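Heavy-metal chelation domain-containing protein (Pyrococcus horikoshii, PDB 3NPG) is of unknown function but belongs to the DUF364 family and may chelate heavy metals. Local coordinates at the interface of chains A and B and the interface of chains A and C. Numbering follows the deposited sequence. Chains: chain A/B/C, uncharacterized DUF364 family protein.

Contact 1: the interface of chains A and B. Residues chain A 25-28, 84; chain B 27, 228, 231-232.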
# COMPACT_ATOMS: atom_id res chain seq x y z
N ASP A 25 -11.05 -23.71 19.99
CA ASP A 25 -10.66 -23.51 18.59
C ASP A 25 -10.14 -22.07 18.41
O ASP A 25 -10.34 -21.22 19.28
CB ASP A 25 -11.85 -23.79 17.64
CG ASP A 25 -11.45 -24.20 16.23
OD1 ASP A 25 -10.25 -24.43 15.99
OD2 ASP A 25 -12.36 -24.34 15.37
N PHE A 26 -9.44 -21.82 17.29
CA PHE A 26 -8.89 -20.50 16.96
C PHE A 26 -8.67 -20.37 15.46
O PHE A 26 -8.70 -21.38 14.75
CB PHE A 26 -7.56 -20.25 17.72
CG PHE A 26 -6.45 -21.21 17.33
CD1 PHE A 26 -6.35 -22.45 17.94
CD2 PHE A 26 -5.52 -20.86 16.37
CE1 PHE A 26 -5.34 -23.35 17.56
CE2 PHE A 26 -4.51 -21.75 16.00
CZ PHE A 26 -4.43 -22.99 16.60
N SER A 27 -8.41 -19.14 14.97
CA SER A 27 -8.13 -18.90 13.55
C SER A 27 -7.61 -17.49 13.33
O SER A 27 -8.29 -16.52 13.67
CB SER A 27 -9.39 -19.13 12.71
OG SER A 27 -9.14 -18.89 11.33
N PHE A 28 -6.41 -17.37 12.73
CA PHE A 28 -5.88 -16.07 12.31
C PHE A 28 -6.48 -15.77 10.93
O PHE A 28 -5.93 -16.16 9.90
CB PHE A 28 -4.33 -16.11 12.25
CG PHE A 28 -3.70 -14.80 11.80
CD1 PHE A 28 -3.62 -13.72 12.67
CD2 PHE A 28 -3.12 -14.68 10.55
CE1 PHE A 28 -3.04 -12.52 12.26
CE2 PHE A 28 -2.54 -13.49 10.14
CZ PHE A 28 -2.50 -12.41 11.00
N LEU A 84 -3.48 -13.08 17.74
CA LEU A 84 -3.99 -14.31 18.38
C LEU A 84 -4.00 -14.18 19.92
O LEU A 84 -4.89 -14.71 20.58
CB LEU A 84 -3.15 -15.53 17.95
CG LEU A 84 -3.50 -16.14 16.59
CD1 LEU A 84 -2.33 -16.94 16.03
CD2 LEU A 84 -4.75 -17.02 16.67
N SER B 27 -12.56 -21.81 6.52
CA SER B 27 -12.11 -20.56 7.11
C SER B 27 -11.49 -19.65 6.07
O SER B 27 -10.52 -20.03 5.41
CB SER B 27 -11.09 -20.81 8.23
OG SER B 27 -10.63 -19.60 8.81
N VAL B 228 -3.70 -26.89 12.21
CA VAL B 228 -3.14 -26.15 13.35
C VAL B 228 -2.23 -25.03 12.83
O VAL B 228 -2.34 -23.89 13.28
CB VAL B 228 -2.39 -27.11 14.32
CG1 VAL B 228 -1.51 -26.34 15.29
CG2 VAL B 228 -3.38 -28.01 15.07
N LYS B 231 -4.34 -22.30 10.86
CA LYS B 231 -5.03 -21.46 11.84
C LYS B 231 -4.05 -20.52 12.58
O LYS B 231 -4.43 -19.44 13.01
CB LYS B 231 -5.80 -22.33 12.85
CG LYS B 231 -7.05 -22.97 12.28
CD LYS B 231 -7.52 -24.14 13.13
CE LYS B 231 -8.88 -24.63 12.68
NZ LYS B 231 -9.15 -25.99 13.16
N LEU B 232 -2.77 -20.96 12.72
CA LEU B 232 -1.73 -20.16 13.38
C LEU B 232 -1.11 -19.12 12.44
O LEU B 232 -0.38 -18.24 12.90
CB LEU B 232 -0.63 -21.06 13.98
CG LEU B 232 -0.95 -21.70 15.34
CD1 LEU B 232 -0.01 -22.84 15.65
CD2 LEU B 232 -0.90 -20.66 16.46
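The backbone amide of A:Phe28 donates to the carbonyl O of B:Lys231 at 2.9 Å between N and O, approaching in the carbonyl plane on a lone pair and using the last carbonyl of helix 223-231 of chain B. A:Phe26 lays its ring against the same stretch of chain B: its ring atom CE2 meets CB of B:Lys231 at 3.5 Å and CG of B:Leu232 at 3.6 Å. CG of A:Phe26 sits between the backbone N and the carbonyl carbon (chi1 63°), which turns the ring towards the helix end. A lysine suits the place because its long methylene chain is greasy and its tip is charged. Extended beyond CG, B:Lys231 runs past the carbonyl O of A:Phe26, and its ammonium NZ forms a long salt bridge with the carboxylate OD1 of A:Asp25 at 3.4 Å, weak as a hydrogen bond. Small hydroxyls let the two copies of Ser27 meet across the twofold, OG of A:Ser27 lying 3.0 Å from OG of B:Ser27 in a hydrogen bond in which either could be the donor. A:Leu84 adds an aliphatic contact to B:Leu232. In the deposited assembly, which may not be the biological one, strand 22-27 of chain A thus borders the C-terminal end of a partner helix, with A:Leu84 coming from helix 79-96.

Contact 2: the interface of chains A and C. Residues chain A 54, 143, 177, 179; chain C 154-157.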
# COMPACT_ATOMS: atom_id res chain seq x y z
N GLU A 54 0.06 -4.99 8.12
CA GLU A 54 1.12 -5.01 9.13
C GLU A 54 1.92 -6.32 9.06
O GLU A 54 3.01 -6.40 9.64
CB GLU A 54 0.52 -4.84 10.54
CG GLU A 54 -0.26 -3.55 10.72
CD GLU A 54 0.60 -2.31 10.79
OE1 GLU A 54 1.35 -2.15 11.78
OE2 GLU A 54 0.51 -1.47 9.86
N ARG A 143 -4.20 4.82 9.12
CA ARG A 143 -2.92 4.22 8.77
C ARG A 143 -3.05 3.37 7.47
O ARG A 143 -2.14 3.41 6.63
CB ARG A 143 -2.41 3.35 9.94
CG ARG A 143 -1.00 2.87 9.77
CD ARG A 143 -0.45 2.28 11.04
NE ARG A 143 0.68 1.39 10.77
CZ ARG A 143 1.94 1.81 10.69
NH1 ARG A 143 2.25 3.08 10.90
NH2 ARG A 143 2.91 0.94 10.44
N ASN A 177 -1.88 -3.32 17.08
CA ASN A 177 -0.72 -2.71 16.38
C ASN A 177 0.31 -2.02 17.32
O ASN A 177 1.43 -1.72 16.89
CB ASN A 177 -1.18 -1.77 15.25
CG ASN A 177 -2.01 -0.59 15.70
OD1 ASN A 177 -1.92 -0.14 16.84
ND2 ASN A 177 -2.77 -0.03 14.77
N THR A 179 -0.14 0.96 19.07
CA THR A 179 -0.20 2.43 19.08
C THR A 179 -0.90 2.99 20.34
O THR A 179 -0.82 4.20 20.59
CB THR A 179 -0.83 2.95 17.78
OG1 THR A 179 -2.12 2.36 17.60
CG2 THR A 179 0.02 2.68 16.57
N SER C 154 7.37 -3.11 11.95
CA SER C 154 6.47 -1.97 11.79
C SER C 154 7.01 -0.75 12.54
O SER C 154 7.72 -0.91 13.53
CB SER C 154 5.07 -2.32 12.29
OG SER C 154 4.15 -1.28 12.02
N ASP C 155 6.65 0.46 12.08
CA ASP C 155 7.08 1.70 12.74
C ASP C 155 6.28 1.96 14.04
O ASP C 155 6.69 2.80 14.85
CB ASP C 155 7.02 2.90 11.78
CG ASP C 155 5.62 3.28 11.34
OD1 ASP C 155 5.00 2.49 10.61
OD2 ASP C 155 5.20 4.42 11.63
N THR C 156 5.18 1.21 14.25
CA THR C 156 4.35 1.33 15.46
C THR C 156 5.08 0.73 16.69
O THR C 156 4.72 1.03 17.83
CB THR C 156 2.96 0.69 15.24
OG1 THR C 156 3.11 -0.72 15.03
CG2 THR C 156 2.21 1.31 14.08
N LEU C 157 6.11 -0.10 16.43
CA LEU C 157 6.89 -0.75 17.49
C LEU C 157 8.10 0.09 17.91
O LEU C 157 8.77 -0.25 18.89
CB LEU C 157 7.35 -2.16 17.03
CG LEU C 157 6.23 -3.16 16.68
CD1 LEU C 157 6.81 -4.45 16.11
CD2 LEU C 157 5.36 -3.47 17.89
O HOH W 1 2.55 -3.38 14.14
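The guanidinium of A:Arg143 has the methyl CG2 of C:Thr156 over the centre of one face, 3.4 Å from CZ, while at its edge, in its plane, lie CD of A:Glu54 and OD1 of C:Asp155. Arginine suits this junction because its flat, many-handed cation can hold both acids and still offer a face to a methyl. Its NH1 and NH2 grip C:Asp155 end-on, both reaching OD1 from one face of the carboxylate; NH2 lies 2.6 Å from OD1, and the two planes are 34° apart. Behind it, NE forms a salt bridge with OE2 of A:Glu54 at 3.0 Å, which steadies the guanidinium from within chain A. The other carboxylate oxygen of A:Glu54, OE1, accepts from the hydroxyl OG of C:Ser154 at 2.9 Å. A leucine in place of A:Arg143 would probably leave the carboxylate of C:Asp155 without its cationic mate and A:Glu54 OE2 without the NE that holds it. With chi1 at 64°, C:Thr156 points OG1 to the carbonyl O of A:Asn177 at 2.7 Å, and its methyl packs against CG2 of A:Thr179. A water joins OG1 of C:Thr156 to OE1 of A:Glu54. For the protein, this polar patch ties the segment 154-156 of chain C to chain A, and may contribute to assembly if the deposited oligomer is biological.

Contact 3: the interface of chains A and C. Residues chain A 150-152; chain C 56-57.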
# COMPACT_ATOMS: atom_id res chain seq x y z
N ARG A 150 -10.07 12.09 1.72
CA ARG A 150 -9.36 13.34 1.42
C ARG A 150 -9.29 14.23 2.69
O ARG A 150 -8.63 15.27 2.68
CB ARG A 150 -10.04 14.09 0.26
N ASP A 151 -9.97 13.80 3.78
CA ASP A 151 -10.02 14.55 5.05
C ASP A 151 -9.31 13.79 6.20
O ASP A 151 -9.17 14.33 7.30
CB ASP A 151 -11.48 14.86 5.42
CG ASP A 151 -12.25 15.61 4.35
OD1 ASP A 151 -11.71 16.61 3.81
OD2 ASP A 151 -13.41 15.25 4.08
N THR A 152 -8.81 12.57 5.92
CA THR A 152 -8.07 11.79 6.91
C THR A 152 -6.59 12.19 6.93
O THR A 152 -5.97 12.29 5.87
CB THR A 152 -8.27 10.28 6.69
OG1 THR A 152 -7.80 9.93 5.39
CG2 THR A 152 -9.72 9.85 6.85
N GLN C 56 -2.03 14.10 1.40
CA GLN C 56 -3.48 14.12 1.63
C GLN C 56 -4.21 14.60 0.35
O GLN C 56 -5.03 13.87 -0.20
CB GLN C 56 -3.82 15.04 2.82
CG GLN C 56 -5.29 15.01 3.24
CD GLN C 56 -5.54 15.84 4.48
OE1 GLN C 56 -4.64 16.09 5.29
NE2 GLN C 56 -6.78 16.24 4.68
N ARG C 57 -3.91 15.84 -0.09
CA ARG C 57 -4.46 16.43 -1.32
C ARG C 57 -3.34 17.17 -2.03
O ARG C 57 -2.48 17.74 -1.37
CB ARG C 57 -5.60 17.42 -0.99
CG ARG C 57 -6.82 16.80 -0.32
CD ARG C 57 -7.81 17.87 0.12
NE ARG C 57 -8.87 17.33 0.96
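A:Arg150 meets C:Gln56 and C:Arg57 where two loops of this DUF364 family protein come together, in a twofold interface of the deposited assembly that may or may not be biological. Polar contacts converge on one backbone acceptor, the carbonyl O of A:Arg150. The amide NE2 of C:Gln56 donates to it at 2.9 Å; this bond is nearly straight, 168° at the hydrogen, with the acceptor in the plane of the glutamine amide, although the donor is tilted 34° from the carbonyl plane. NE of C:Arg57, where that side chain's model ends, lies 2.7 Å from this O and may donate to it as well. Glutamine suits its place through reach and an uncharged N-H donor: with CG opposite the backbone N (chi1 -173°) and the chain extended, the amide spans the gap between the loops. An alanine in place of C:Gln56 would probably leave the A:Arg150 carbonyl without its amide donor and open a gap beside A:Thr152. Van der Waals contact follows the same chain, CG of C:Gln56 lying 3.8 Å from the carbonyl O of A:Thr152 and NE2 3.7 Å from CA of A:Asp151. Electrostatics may add a longer-range pull, since the carboxylate OD1 of A:Asp151 sits 4.1 Å from NE of C:Arg57, though the guanidinium beyond NE is not modelled. The side chain of A:Arg150 is also incomplete.

Contact 4: the interface of chains A and B. Residues chain A 28-30, 233; chain B 28-30.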
# COMPACT_ATOMS: atom_id res chain seq x y z
N PHE A 28 -6.41 -17.37 12.73
CA PHE A 28 -5.88 -16.07 12.31
C PHE A 28 -6.48 -15.77 10.93
O PHE A 28 -5.93 -16.16 9.90
CB PHE A 28 -4.33 -16.11 12.25
CG PHE A 28 -3.70 -14.80 11.80
CD1 PHE A 28 -3.62 -13.72 12.67
CD2 PHE A 28 -3.12 -14.68 10.55
CE1 PHE A 28 -3.04 -12.52 12.26
CE2 PHE A 28 -2.54 -13.49 10.14
CZ PHE A 28 -2.50 -12.41 11.00
N GLY A 29 -7.70 -15.24 10.93
CA GLY A 29 -8.45 -15.03 9.70
C GLY A 29 -8.96 -13.62 9.49
O GLY A 29 -8.71 -12.74 10.31
N LEU A 30 -9.68 -13.41 8.36
CA LEU A 30 -10.22 -12.10 8.00
C LEU A 30 -11.77 -12.11 8.03
O LEU A 30 -12.39 -13.11 7.66
CB LEU A 30 -9.73 -11.69 6.60
CG LEU A 30 -8.25 -11.31 6.48
CD1 LEU A 30 -7.82 -11.26 5.04
CD2 LEU A 30 -7.96 -9.98 7.16
N GLY A 233 -16.07 -14.71 6.49
CA GLY A 233 -15.49 -13.39 6.26
C GLY A 233 -16.53 -12.29 6.20
O GLY A 233 -16.31 -11.27 5.54
N PHE B 28 -12.03 -18.42 5.94
CA PHE B 28 -11.43 -17.40 5.10
C PHE B 28 -10.34 -16.71 5.93
O PHE B 28 -10.62 -15.75 6.64
CB PHE B 28 -12.50 -16.38 4.63
CG PHE B 28 -11.97 -15.28 3.75
CD1 PHE B 28 -11.62 -15.52 2.43
CD2 PHE B 28 -11.85 -13.97 4.23
CE1 PHE B 28 -11.11 -14.50 1.62
CE2 PHE B 28 -11.36 -12.95 3.42
CZ PHE B 28 -10.99 -13.22 2.12
N GLY B 29 -9.15 -17.32 5.95
CA GLY B 29 -8.07 -16.86 6.80
C GLY B 29 -6.76 -16.58 6.09
O GLY B 29 -6.66 -16.73 4.87
N LEU B 30 -5.73 -16.17 6.87
CA LEU B 30 -4.40 -15.86 6.36
C LEU B 30 -3.35 -16.87 6.87
O LEU B 30 -3.42 -17.29 8.03
CB LEU B 30 -4.00 -14.43 6.75
CG LEU B 30 -4.73 -13.29 6.04
CD1 LEU B 30 -4.49 -11.99 6.73
CD2 LEU B 30 -4.32 -13.19 4.58
O HOH W 2 -6.07 -18.78 9.19
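A:Leu30 and B:Leu30 meet across the twofold of the deposited A-B pair, each hiding 34 Å² of surface, and their CD1 methyls touch at 3.8 Å. Branched aliphatic groups suit such a place, where a side chain packs against its own symmetry copy and against an aromatic ring. Both leucines carry CG opposite the carbonyl carbon (chi1 -71°), an arrangement that brings CG and CD1 of each against CD1 of the other. Beneath them the backbones pair as a short antiparallel bridge centred on the two glycines. The amide N of B:Leu30 donates to the carbonyl O of A:Phe28 at 3.0 Å, and N of A:Leu30 returns the bond to O of B:Phe28 at 3.1 Å. B:Phe28, next in surface hidden, turns its ring so that CE2 meets CB of A:Leu30 at 3.8 Å, and the carbonyl O of A:Leu30 lies at the ring edge, in its plane. This edge suits an aromatic side chain, because its slightly positive C-H groups can face a carbonyl oxygen. Between the leucine and phenylalanine positions, A:Gly29 and B:Gly29 bring the two backbones close, CA to CA at 3.4 Å, with no side chain in the way. A water lies 2.7 Å from O of A:Phe28 and bridges it to the carbonyl O of B:Leu30.

Contacts 1 and 4 belong to one A-B interface: their C-alpha centres are about 8 Å apart, and both use A:Phe28, whose backbone N serves contact 1 and whose carbonyl and ring serve contact 4. Contacts 2 and 3 lie on the A-C interface, with centres about 21 Å apart. Contact 2 stands about 22 Å from contact 1 and 20 Å from contact 4, whereas contact 3 is about 36 Å from contact 1. Chain A therefore meets two neighbours through separate twofold interfaces, consistent with the four deposited copies forming a closed tetramer, though the structure alone does not show that this is the state in solution.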